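Local coordinates for protein methylxanthine N3-demethylase NdmB (Pseudomonas putida, PDB 6ICL) that catalyses the NAD(P)H- and O2-dependent N3-demethylation of theobromine and other methylxanthines, releasing formaldehyde, as a Rieske-type non-heme iron oxygenase in bacterial caffeine breakdown, at residues 74-83 with 132-142; 82-92 with 103-112. All coordinates share one frame; numbering follows the deposited sequence.

Overall arrangement
Both contacts belong to the Rieske domain of NdmB and show how a sheet framework and a metal site can share one piece of chain. Interaction 1 pairs strands 74-79 and 137-142 inside the six-stranded antiparallel sheet, and is only partly buried; backbone hydrogen bonds, water and apolar side chains from alanine to isoleucine and phenylalanine do the work. Interaction 2 is largely buried and joins the two loops that bind the [2Fe-2S] cluster through cysteines and histidines, with aromatic rings packed round it; the two centres are about 12 Å apart. The two share Cys82 and Ala83, and Asp80 of the first reaches Gln88 and Ser90 of the second. Each also touches the second subunit.

Interaction 1 (74-83 with 132-142); sequences KIIAAADRCA and RAKISSFDCEV. With FES (Fe2/s2 (inorganic) cluster), chain B.
Phe138 N donates to Ala77 O at 2.9 Å, and Ala79 N donates to Ser136 O at 3.0 Å. A water extends the ladder where the strands diverge: it accepts from Ala77 N and donates to Phe138 O, at 2.6 Å from the latter. Ala78 and Ser137 form a non-hydrogen-bonded antiparallel pair, and Ala78 CA adds a CA-H...O contact to Ser136 O. These bonds join two central strands of the antiparallel Rieske-domain sheet, with strand 64-71 beyond 74-79 and strand 146-150 beyond 137-142; the short segments run at 142° to each other.

Phe138 turns CG away from its carbonyl carbon (chi1 -56°), which lays the CD2-CE2 side of the ring along the neighbouring backbone, with CE2 3.8 Å from Ala79 N. Ala77 CB, on the same face of the sheet as Phe138, packs on Cys140 CB. At the other end, Val142 CG2 meets Ile75 CD1 at 3.7 Å, the two side chains crossing at about a right angle.

Past the strand pairing, Ile135 reaches across with two branches: CD1 rests on Ala78 CB at 3.6 Å, while CG2 comes up to Arg81 O. Cut back to an alanine, this position would probably open a gap beside Ala78 CB and lose the CG2 contact at Arg81 O. Farther on, Ala83 CB lies over the backbone of Ala133 and Lys134, coming within 4.0 Å of Lys134 N. Arg81 directs its polar end to Trp322 O of the second subunit.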
loop_
_atom_site.group_PDB
_atom_site.type_symbol
_atom_site.label_atom_id
_atom_site.label_comp_id
_atom_site.label_asym_id
_atom_site.label_seq_id
_atom_site.Cartn_x
_atom_site.Cartn_y
_atom_site.Cartn_z
ATOM N N LYS A 74 -33.801 -0.498 -24.012
ATOM C CA LYS A 74 -34.279 -1.048 -22.750
ATOM C C LYS A 74 -33.183 -1.847 -22.054
ATOM O O LYS A 74 -32.541 -2.718 -22.661
ATOM C CB LYS A 74 -35.506 -1.956 -22.921
ATOM C CG LYS A 74 -36.617 -1.746 -21.827
ATOM C CD LYS A 74 -36.112 -1.819 -20.340
ATOM C CE LYS A 74 -36.206 -0.468 -19.515
ATOM N NZ LYS A 74 -35.046 0.547 -19.644
ATOM N N ILE A 75 -33.044 -1.601 -20.759
ATOM C CA ILE A 75 -32.102 -2.336 -19.930
ATOM C C ILE A 75 -32.695 -3.684 -19.587
ATOM O O ILE A 75 -33.825 -3.783 -19.096
ATOM C CB ILE A 75 -31.768 -1.544 -18.664
ATOM C CG1 ILE A 75 -31.246 -0.164 -19.045
ATOM C CG2 ILE A 75 -30.737 -2.298 -17.818
ATOM C CD1 ILE A 75 -30.898 0.661 -17.824
ATOM N N ILE A 76 -31.942 -4.727 -19.865
ATOM C CA ILE A 76 -32.339 -6.071 -19.526
ATOM C C ILE A 76 -31.448 -6.540 -18.389
ATOM O O ILE A 76 -30.359 -6.005 -18.145
ATOM C CB ILE A 76 -32.217 -7.003 -20.746
ATOM C CG1 ILE A 76 -30.750 -7.102 -21.136
ATOM C CG2 ILE A 76 -32.990 -6.426 -21.926
ATOM C CD1 ILE A 76 -30.296 -8.488 -21.496
ATOM N N ALA A 77 -31.927 -7.550 -17.680
ATOM C CA ALA A 77 -31.181 -8.216 -16.629
ATOM C C ALA A 77 -31.219 -9.698 -16.955
ATOM O O ALA A 77 -32.289 -10.244 -17.240
ATOM C CB ALA A 77 -31.787 -7.935 -15.236
ATOM N N ALA A 78 -30.060 -10.343 -16.962
ATOM C CA ALA A 78 -30.001 -11.761 -17.264
ATOM C C ALA A 78 -28.959 -12.407 -16.369
ATOM O O ALA A 78 -28.191 -11.720 -15.693
ATOM C CB ALA A 78 -29.669 -12.007 -18.739
ATOM N N ALA A 79 -28.922 -13.738 -16.392
ATOM C CA ALA A 79 -27.906 -14.473 -15.656
ATOM C C ALA A 79 -26.536 -14.199 -16.266
ATOM O O ALA A 79 -26.360 -14.287 -17.490
ATOM C CB ALA A 79 -28.205 -15.969 -15.679
ATOM N N ASP A 80 -25.566 -13.868 -15.413
ATOM C CA ASP A 80 -24.229 -13.475 -15.869
ATOM C C ASP A 80 -23.371 -14.708 -16.159
ATOM O O ASP A 80 -22.306 -14.940 -15.567
ATOM C CB ASP A 80 -23.559 -12.579 -14.836
ATOM C CG ASP A 80 -22.333 -11.858 -15.403
ATOM O OD1 ASP A 80 -22.147 -11.865 -16.654
ATOM O OD2 ASP A 80 -21.565 -11.284 -14.585
ATOM N N ARG A 81 -23.853 -15.514 -17.098
ATOM C CA ARG A 81 -23.236 -16.813 -17.306
ATOM C C ARG A 81 -23.644 -17.310 -18.684
ATOM O O ARG A 81 -24.807 -17.675 -18.890
ATOM C CB ARG A 81 -23.652 -17.783 -16.217
ATOM C CG ARG A 81 -22.977 -19.143 -16.332
ATOM C CD ARG A 81 -23.297 -20.030 -15.136
ATOM N NE ARG A 81 -22.659 -21.341 -15.266
ATOM C CZ ARG A 81 -23.284 -22.421 -15.714
ATOM N NH1 ARG A 81 -24.565 -22.346 -16.055
ATOM N NH2 ARG A 81 -22.633 -23.571 -15.825
ATOM N N CYS A 82 -22.697 -17.305 -19.622
ATOM C CA CYS A 82 -22.994 -17.768 -20.967
ATOM C C CYS A 82 -23.318 -19.254 -20.944
ATOM O O CYS A 82 -22.710 -20.026 -20.204
ATOM C CB CYS A 82 -21.813 -17.497 -21.890
ATOM S SG CYS A 82 -22.115 -17.983 -23.598
ATOM N N ALA A 83 -24.300 -19.657 -21.757
ATOM C CA ALA A 83 -24.702 -21.063 -21.790
ATOM C C ALA A 83 -23.666 -21.947 -22.466
ATOM O O ALA A 83 -23.659 -23.162 -22.235
ATOM C CB ALA A 83 -26.052 -21.218 -22.513
ATOM N N ARG A 132 -31.556 -25.155 -25.923
ATOM C CA ARG A 132 -30.667 -25.199 -24.766
ATOM C C ARG A 132 -29.806 -23.940 -24.647
ATOM O O ARG A 132 -29.362 -23.606 -23.541
ATOM C CB ARG A 132 -29.787 -26.456 -24.864
ATOM C CG ARG A 132 -29.789 -27.348 -23.630
ATOM C CD ARG A 132 -29.388 -28.803 -23.934
ATOM N NE ARG A 132 -27.939 -29.054 -23.981
ATOM C CZ ARG A 132 -27.122 -29.060 -22.923
ATOM N NH1 ARG A 132 -25.829 -29.321 -23.089
ATOM N NH2 ARG A 132 -27.576 -28.796 -21.698
ATOM N N ALA A 133 -29.578 -23.230 -25.755
ATOM C CA ALA A 133 -28.707 -22.056 -25.794
ATOM C C ALA A 133 -29.515 -20.829 -25.390
ATOM O O ALA A 133 -29.986 -20.037 -26.211
ATOM C CB ALA A 133 -28.088 -21.897 -27.176
ATOM N N LYS A 134 -29.668 -20.668 -24.089
ATOM C CA LYS A 134 -30.594 -19.676 -23.575
ATOM C C LYS A 134 -30.245 -19.441 -22.117
ATOM O O LYS A 134 -29.887 -20.384 -21.403
ATOM C CB LYS A 134 -32.041 -20.150 -23.741
ATOM C CG LYS A 134 -33.020 -19.655 -22.689
ATOM C CD LYS A 134 -34.458 -19.989 -23.074
ATOM C CE LYS A 134 -34.931 -19.130 -24.248
ATOM N NZ LYS A 134 -34.829 -17.679 -23.921
ATOM N N ILE A 135 -30.311 -18.183 -21.701
ATOM C CA ILE A 135 -30.039 -17.788 -20.328
ATOM C C ILE A 135 -31.315 -17.204 -19.736
ATOM O O ILE A 135 -32.164 -16.672 -20.456
ATOM C CB ILE A 135 -28.878 -16.771 -20.247
ATOM C CG1 ILE A 135 -29.289 -15.448 -20.874
ATOM C CG2 ILE A 135 -27.621 -17.297 -20.960
ATOM C CD1 ILE A 135 -28.185 -14.436 -20.882
ATOM N N SER A 136 -31.442 -17.307 -18.412
ATOM C CA SER A 136 -32.569 -16.709 -17.716
ATOM C C SER A 136 -32.552 -15.198 -17.874
ATOM O O SER A 136 -31.511 -14.553 -17.712
ATOM C CB SER A 136 -32.532 -17.075 -16.232
ATOM O OG SER A 136 -32.378 -18.475 -16.068
ATOM N N SER A 137 -33.716 -14.643 -18.187
ATOM C CA SER A 137 -33.925 -13.218 -18.364
ATOM C C SER A 137 -34.919 -12.791 -17.298
ATOM O O SER A 137 -35.829 -13.554 -16.976
ATOM C CB SER A 137 -34.438 -12.962 -19.786
ATOM O OG SER A 137 -35.038 -11.693 -19.950
ATOM N N PHE A 138 -34.744 -11.606 -16.703
ATOM C CA PHE A 138 -35.544 -11.256 -15.536
ATOM C C PHE A 138 -36.262 -9.934 -15.741
ATOM O O PHE A 138 -35.822 -9.082 -16.514
ATOM C CB PHE A 138 -34.679 -11.176 -14.230
ATOM C CG PHE A 138 -33.920 -12.434 -13.943
ATOM C CD1 PHE A 138 -34.574 -13.566 -13.482
ATOM C CD2 PHE A 138 -32.552 -12.496 -14.150
ATOM C CE1 PHE A 138 -33.864 -14.746 -13.227
ATOM C CE2 PHE A 138 -31.841 -13.676 -13.903
ATOM C CZ PHE A 138 -32.497 -14.794 -13.436
ATOM N N ASP A 139 -37.373 -9.765 -15.023
ATOM C CA ASP A 139 -38.021 -8.458 -14.923
ATOM C C ASP A 139 -37.017 -7.374 -14.554
ATOM O O ASP A 139 -36.227 -7.536 -13.620
ATOM C CB ASP A 139 -39.110 -8.481 -13.858
ATOM C CG ASP A 139 -40.362 -9.223 -14.300
ATOM O OD1 ASP A 139 -40.475 -9.605 -15.483
ATOM O OD2 ASP A 139 -41.224 -9.426 -13.424
ATOM N N CYS A 140 -37.103 -6.243 -15.241
ATOM C CA CYS A 140 -36.118 -5.186 -15.082
ATOM C C CYS A 140 -36.727 -3.907 -15.615
ATOM O O CYS A 140 -37.174 -3.878 -16.759
ATOM C CB CYS A 140 -34.798 -5.530 -15.824
ATOM S SG CYS A 140 -33.511 -4.238 -15.721
ATOM N N GLU A 141 -36.778 -2.873 -14.779
ATOM C CA GLU A 141 -37.385 -1.602 -15.154
ATOM C C GLU A 141 -36.640 -0.486 -14.445
ATOM O O GLU A 141 -36.191 -0.654 -13.310
ATOM C CB GLU A 141 -38.884 -1.519 -14.773
ATOM C CG GLU A 141 -39.804 -2.619 -15.359
ATOM C CD GLU A 141 -39.904 -2.607 -16.904
ATOM O OE1 GLU A 141 -39.440 -1.625 -17.537
ATOM O OE2 GLU A 141 -40.424 -3.600 -17.483
ATOM N N VAL A 142 -36.527 0.657 -15.114
ATOM C CA VAL A 142 -35.927 1.854 -14.531
ATOM C C VAL A 142 -37.034 2.710 -13.922
ATOM O O VAL A 142 -37.995 3.077 -14.604
ATOM C CB VAL A 142 -35.130 2.643 -15.586
ATOM C CG1 VAL A 142 -34.600 3.959 -14.992
ATOM C CG2 VAL A 142 -33.967 1.813 -16.110
HETATM FE FE1 FES B . -18.360 -19.539 -25.474
HETATM FE FE2 FES B . -19.861 -17.584 -24.243
HETATM S S1 FES B . -18.514 -19.036 -23.275
HETATM S S2 FES B . -19.599 -17.999 -26.387
HETATM O O HOH W 1 -36.173 -5.707 -19.470
HETATM O O HOH W 2 -34.739 -8.135 -18.653
#

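Interaction 2 (82-92 with 103-112); sequences CAHRSAQLSIG and LECPYHGWRY. With FES (Fe2/s2 (inorganic) cluster), chain B.
His84 and His108 reach the same iron by different first torsions: CG of His84 lies opposite its own backbone N (chi1 179°), whereas CG of His108 lies opposite its carbonyl carbon (chi1 -49°). Their ND1 atoms bind one iron, FE1, His84 ND1 at 2.3 Å, and the edge of the His84 ring is turned toward the face of His108 in an offset edge-to-face pair with planes at 75°. Cys82 SG and Cys105 SG, each extended away from its backbone N, bind the other iron, FE2, from the two loops.

The CB of His84 sits over one face of Trp110, 3.3 Å from the centroid of the six-membered ring and almost on its normal, a CH-pi contact; the two ring planes are nearly parallel but slid apart. The same indole lies against the sulfide S2, with Trp110 CD1 3.3 Å from it. Tyr107 CD1 lies over the face of the His108 ring opposite His84 CE1.

Tyr112 OH accepts a hydrogen bond from Ala83 N at 3.1 Å, and the ring presents its edge to Cys82 SG. Backbone hydrogen bonds reach both thiolates, His84 N to Cys82 SG and Tyr107 N to Cys105 SG, and would be expected to stabilise their negative charge. Leu89 CD2 packs on Cys105 CB at 3.6 Å, Pro106 CG meets Ile91 CG1, and Gly92 CA lies near Pro106 CD. His84 NE2 is held by Asp336 of the second subunit. Two loops, each giving one cysteine and one histidine in a Cys-X-His and a Cys-X-X-His pattern, are the signature of the Rieske [2Fe-2S] site.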
loop_
_atom_site.group_PDB
_atom_site.type_symbol
_atom_site.label_atom_id
_atom_site.label_comp_id
_atom_site.label_asym_id
_atom_site.label_seq_id
_atom_site.Cartn_x
_atom_site.Cartn_y
_atom_site.Cartn_z
ATOM N N CYS A 82 -22.697 -17.305 -19.622
ATOM C CA CYS A 82 -22.994 -17.768 -20.967
ATOM C C CYS A 82 -23.318 -19.254 -20.944
ATOM O O CYS A 82 -22.710 -20.026 -20.204
ATOM C CB CYS A 82 -21.813 -17.497 -21.890
ATOM S SG CYS A 82 -22.115 -17.983 -23.598
ATOM N N ALA A 83 -24.300 -19.657 -21.757
ATOM C CA ALA A 83 -24.702 -21.063 -21.790
ATOM C C ALA A 83 -23.666 -21.947 -22.466
ATOM O O ALA A 83 -23.659 -23.162 -22.235
ATOM C CB ALA A 83 -26.052 -21.218 -22.513
ATOM N N HIS A 84 -22.803 -21.374 -23.303
ATOM C CA HIS A 84 -21.826 -22.184 -24.017
ATOM C C HIS A 84 -20.751 -22.719 -23.076
ATOM O O HIS A 84 -20.681 -23.931 -22.827
ATOM C CB HIS A 84 -21.181 -21.378 -25.153
ATOM C CG HIS A 84 -20.151 -22.145 -25.918
ATOM N ND1 HIS A 84 -18.990 -21.575 -26.389
ATOM C CD2 HIS A 84 -20.098 -23.447 -26.279
ATOM C CE1 HIS A 84 -18.272 -22.483 -27.021
ATOM N NE2 HIS A 84 -18.923 -23.629 -26.971
ATOM N N ARG A 85 -19.892 -21.825 -22.560
ATOM C CA ARG A 85 -18.811 -22.269 -21.682
ATOM C C ARG A 85 -18.689 -21.419 -20.419
ATOM O O ARG A 85 -17.595 -21.351 -19.827
ATOM C CB ARG A 85 -17.458 -22.297 -22.426
ATOM C CG ARG A 85 -17.322 -23.409 -23.501
ATOM C CD ARG A 85 -17.374 -24.789 -22.856
ATOM N NE ARG A 85 -17.063 -25.894 -23.780
ATOM C CZ ARG A 85 -17.970 -26.722 -24.297
ATOM N NH1 ARG A 85 -19.260 -26.573 -23.996
ATOM N NH2 ARG A 85 -17.589 -27.699 -25.115
ATOM N N SER A 86 -19.770 -20.762 -20.003
ATOM C CA SER A 86 -19.939 -20.176 -18.682
ATOM C C SER A 86 -19.148 -18.895 -18.468
ATOM O O SER A 86 -19.018 -18.481 -17.310
ATOM C CB SER A 86 -19.552 -21.144 -17.555
ATOM O OG SER A 86 -20.281 -22.354 -17.644
ATOM N N ALA A 87 -18.646 -18.243 -19.513
ATOM C CA ALA A 87 -18.010 -16.937 -19.339
ATOM C C ALA A 87 -19.007 -15.899 -18.813
ATOM O O ALA A 87 -20.222 -16.024 -18.986
ATOM C CB ALA A 87 -17.402 -16.466 -20.657
ATOM N N GLN A 88 -18.485 -14.857 -18.150
ATOM C CA GLN A 88 -19.344 -13.779 -17.682
ATOM C C GLN A 88 -19.716 -12.855 -18.833
ATOM O O GLN A 88 -18.843 -12.214 -19.436
ATOM C CB GLN A 88 -18.669 -12.976 -16.581
ATOM C CG GLN A 88 -18.871 -13.600 -15.211
ATOM C CD GLN A 88 -18.241 -12.745 -14.128
ATOM O OE1 GLN A 88 -17.034 -12.798 -13.928
ATOM N NE2 GLN A 88 -19.048 -11.941 -13.443
ATOM N N LEU A 89 -21.021 -12.751 -19.109
ATOM C CA LEU A 89 -21.484 -11.839 -20.142
ATOM C C LEU A 89 -21.217 -10.389 -19.765
ATOM O O LEU A 89 -21.073 -9.535 -20.656
ATOM C CB LEU A 89 -22.985 -12.085 -20.418
ATOM C CG LEU A 89 -23.296 -13.532 -20.857
ATOM C CD1 LEU A 89 -24.793 -13.799 -20.910
ATOM C CD2 LEU A 89 -22.681 -13.823 -22.222
ATOM N N SER A 90 -21.094 -10.094 -18.460
ATOM C CA SER A 90 -20.963 -8.706 -18.012
ATOM C C SER A 90 -19.634 -8.077 -18.410
ATOM O O SER A 90 -19.498 -6.847 -18.319
ATOM C CB SER A 90 -21.146 -8.616 -16.487
ATOM O OG SER A 90 -20.163 -9.399 -15.800
ATOM N N ILE A 91 -18.657 -8.880 -18.826
ATOM C CA ILE A 91 -17.423 -8.355 -19.407
ATOM C C ILE A 91 -17.408 -8.519 -20.935
ATOM O O ILE A 91 -16.353 -8.429 -21.553
ATOM C CB ILE A 91 -16.163 -8.971 -18.764
ATOM C CG1 ILE A 91 -15.992 -10.451 -19.115
ATOM C CG2 ILE A 91 -16.176 -8.775 -17.236
ATOM C CD1 ILE A 91 -14.693 -11.088 -18.506
ATOM N N GLY A 92 -18.567 -8.751 -21.554
ATOM C CA GLY A 92 -18.620 -8.726 -23.003
ATOM C C GLY A 92 -19.007 -7.361 -23.526
ATOM O O GLY A 92 -18.574 -6.331 -23.005
ATOM N N LEU A 103 -26.397 -8.789 -26.684
ATOM C CA LEU A 103 -25.359 -8.928 -25.673
ATOM C C LEU A 103 -24.414 -10.028 -26.137
ATOM O O LEU A 103 -24.801 -11.200 -26.228
ATOM C CB LEU A 103 -25.976 -9.233 -24.317
ATOM C CG LEU A 103 -25.018 -9.597 -23.181
ATOM C CD1 LEU A 103 -24.132 -8.421 -22.844
ATOM C CD2 LEU A 103 -25.888 -9.970 -22.002
ATOM N N GLU A 104 -23.188 -9.650 -26.452
ATOM C CA GLU A 104 -22.224 -10.572 -27.030
ATOM C C GLU A 104 -21.323 -11.133 -25.939
ATOM O O GLU A 104 -20.765 -10.371 -25.152
ATOM C CB GLU A 104 -21.381 -9.865 -28.090
ATOM C CG GLU A 104 -20.379 -10.769 -28.754
ATOM C CD GLU A 104 -19.475 -10.012 -29.715
ATOM O OE1 GLU A 104 -18.711 -9.137 -29.259
ATOM O OE2 GLU A 104 -19.555 -10.270 -30.930
ATOM N N CYS A 105 -21.168 -12.450 -25.910
ATOM C CA CYS A 105 -20.271 -13.052 -24.927
ATOM C C CYS A 105 -18.818 -12.679 -25.241
ATOM O O CYS A 105 -18.442 -12.586 -26.412
ATOM C CB CYS A 105 -20.434 -14.565 -24.913
ATOM S SG CYS A 105 -19.291 -15.421 -23.748
ATOM N N PRO A 106 -17.974 -12.446 -24.215
ATOM C CA PRO A 106 -16.564 -12.095 -24.491
ATOM C C PRO A 106 -15.740 -13.253 -24.999
ATOM O O PRO A 106 -14.611 -13.029 -25.468
ATOM C CB PRO A 106 -16.041 -11.634 -23.118
ATOM C CG PRO A 106 -16.851 -12.428 -22.142
ATOM C CD PRO A 106 -18.256 -12.445 -22.763
ATOM N N TYR A 107 -16.239 -14.485 -24.893
ATOM C CA TYR A 107 -15.371 -15.632 -25.134
ATOM C C TYR A 107 -15.482 -16.120 -26.585
ATOM O O TYR A 107 -14.555 -15.926 -27.383
ATOM C CB TYR A 107 -15.689 -16.734 -24.117
ATOM C CG TYR A 107 -14.604 -17.779 -23.951
ATOM C CD1 TYR A 107 -13.470 -17.777 -24.768
ATOM C CD2 TYR A 107 -14.721 -18.784 -22.977
ATOM C CE1 TYR A 107 -12.493 -18.758 -24.627
ATOM C CE2 TYR A 107 -13.735 -19.773 -22.824
ATOM C CZ TYR A 107 -12.631 -19.747 -23.659
ATOM O OH TYR A 107 -11.648 -20.705 -23.514
ATOM N N HIS A 108 -16.590 -16.762 -26.958
ATOM C CA HIS A 108 -16.751 -17.196 -28.349
ATOM C C HIS A 108 -17.879 -16.452 -29.070
ATOM O O HIS A 108 -18.337 -16.905 -30.114
ATOM C CB HIS A 108 -16.969 -18.709 -28.446
ATOM C CG HIS A 108 -15.982 -19.526 -27.659
ATOM N ND1 HIS A 108 -16.159 -19.828 -26.326
ATOM C CD2 HIS A 108 -14.833 -20.142 -28.032
ATOM C CE1 HIS A 108 -15.151 -20.576 -25.902
ATOM N NE2 HIS A 108 -14.330 -20.774 -26.919
ATOM N N GLY A 109 -18.345 -15.335 -28.522
ATOM C CA GLY A 109 -19.154 -14.406 -29.281
ATOM C C GLY A 109 -20.630 -14.731 -29.435
ATOM O O GLY A 109 -21.287 -14.093 -30.254
ATOM N N TRP A 110 -21.184 -15.666 -28.667
ATOM C CA TRP A 110 -22.615 -15.918 -28.770
ATOM C C TRP A 110 -23.357 -14.637 -28.437
ATOM O O TRP A 110 -22.928 -13.850 -27.586
ATOM C CB TRP A 110 -23.049 -17.056 -27.842
ATOM C CG TRP A 110 -22.537 -18.427 -28.234
ATOM C CD1 TRP A 110 -21.485 -18.712 -29.052
ATOM C CD2 TRP A 110 -23.074 -19.699 -27.817
ATOM N NE1 TRP A 110 -21.327 -20.088 -29.167
ATOM C CE2 TRP A 110 -22.291 -20.708 -28.421
ATOM C CE3 TRP A 110 -24.145 -20.077 -26.996
ATOM C CZ2 TRP A 110 -22.543 -22.076 -28.228
ATOM C CZ3 TRP A 110 -24.392 -21.438 -26.801
ATOM C CH2 TRP A 110 -23.588 -22.415 -27.411
ATOM N N ARG A 111 -24.439 -14.389 -29.165
ATOM C CA ARG A 111 -25.210 -13.171 -29.000
ATOM C C ARG A 111 -26.546 -13.510 -28.363
ATOM O O ARG A 111 -27.216 -14.456 -28.792
ATOM C CB ARG A 111 -25.415 -12.472 -30.339
ATOM C CG ARG A 111 -24.127 -12.202 -31.077
ATOM C CD ARG A 111 -24.233 -10.964 -31.956
ATOM N NE ARG A 111 -23.437 -11.084 -33.169
ATOM C CZ ARG A 111 -22.872 -10.056 -33.799
ATOM N NH1 ARG A 111 -22.995 -8.817 -33.316
ATOM N NH2 ARG A 111 -22.171 -10.274 -34.906
ATOM N N TYR A 112 -26.934 -12.727 -27.357
ATOM C CA TYR A 112 -28.199 -12.916 -26.667
ATOM C C TYR A 112 -29.098 -11.706 -26.896
ATOM O O TYR A 112 -28.624 -10.562 -26.941
ATOM C CB TYR A 112 -27.974 -13.162 -25.171
ATOM C CG TYR A 112 -27.271 -14.467 -24.892
ATOM C CD1 TYR A 112 -27.992 -15.639 -24.679
ATOM C CD2 TYR A 112 -25.876 -14.535 -24.870
ATOM C CE1 TYR A 112 -27.333 -16.853 -24.444
ATOM C CE2 TYR A 112 -25.220 -15.728 -24.632
ATOM C CZ TYR A 112 -25.946 -16.874 -24.408
ATOM O OH TYR A 112 -25.269 -18.047 -24.173
HETATM FE FE1 FES B . -18.360 -19.539 -25.474
HETATM FE FE2 FES B . -19.861 -17.584 -24.243
HETATM S S1 FES B . -18.514 -19.036 -23.275
HETATM S S2 FES B . -19.599 -17.999 -26.387
#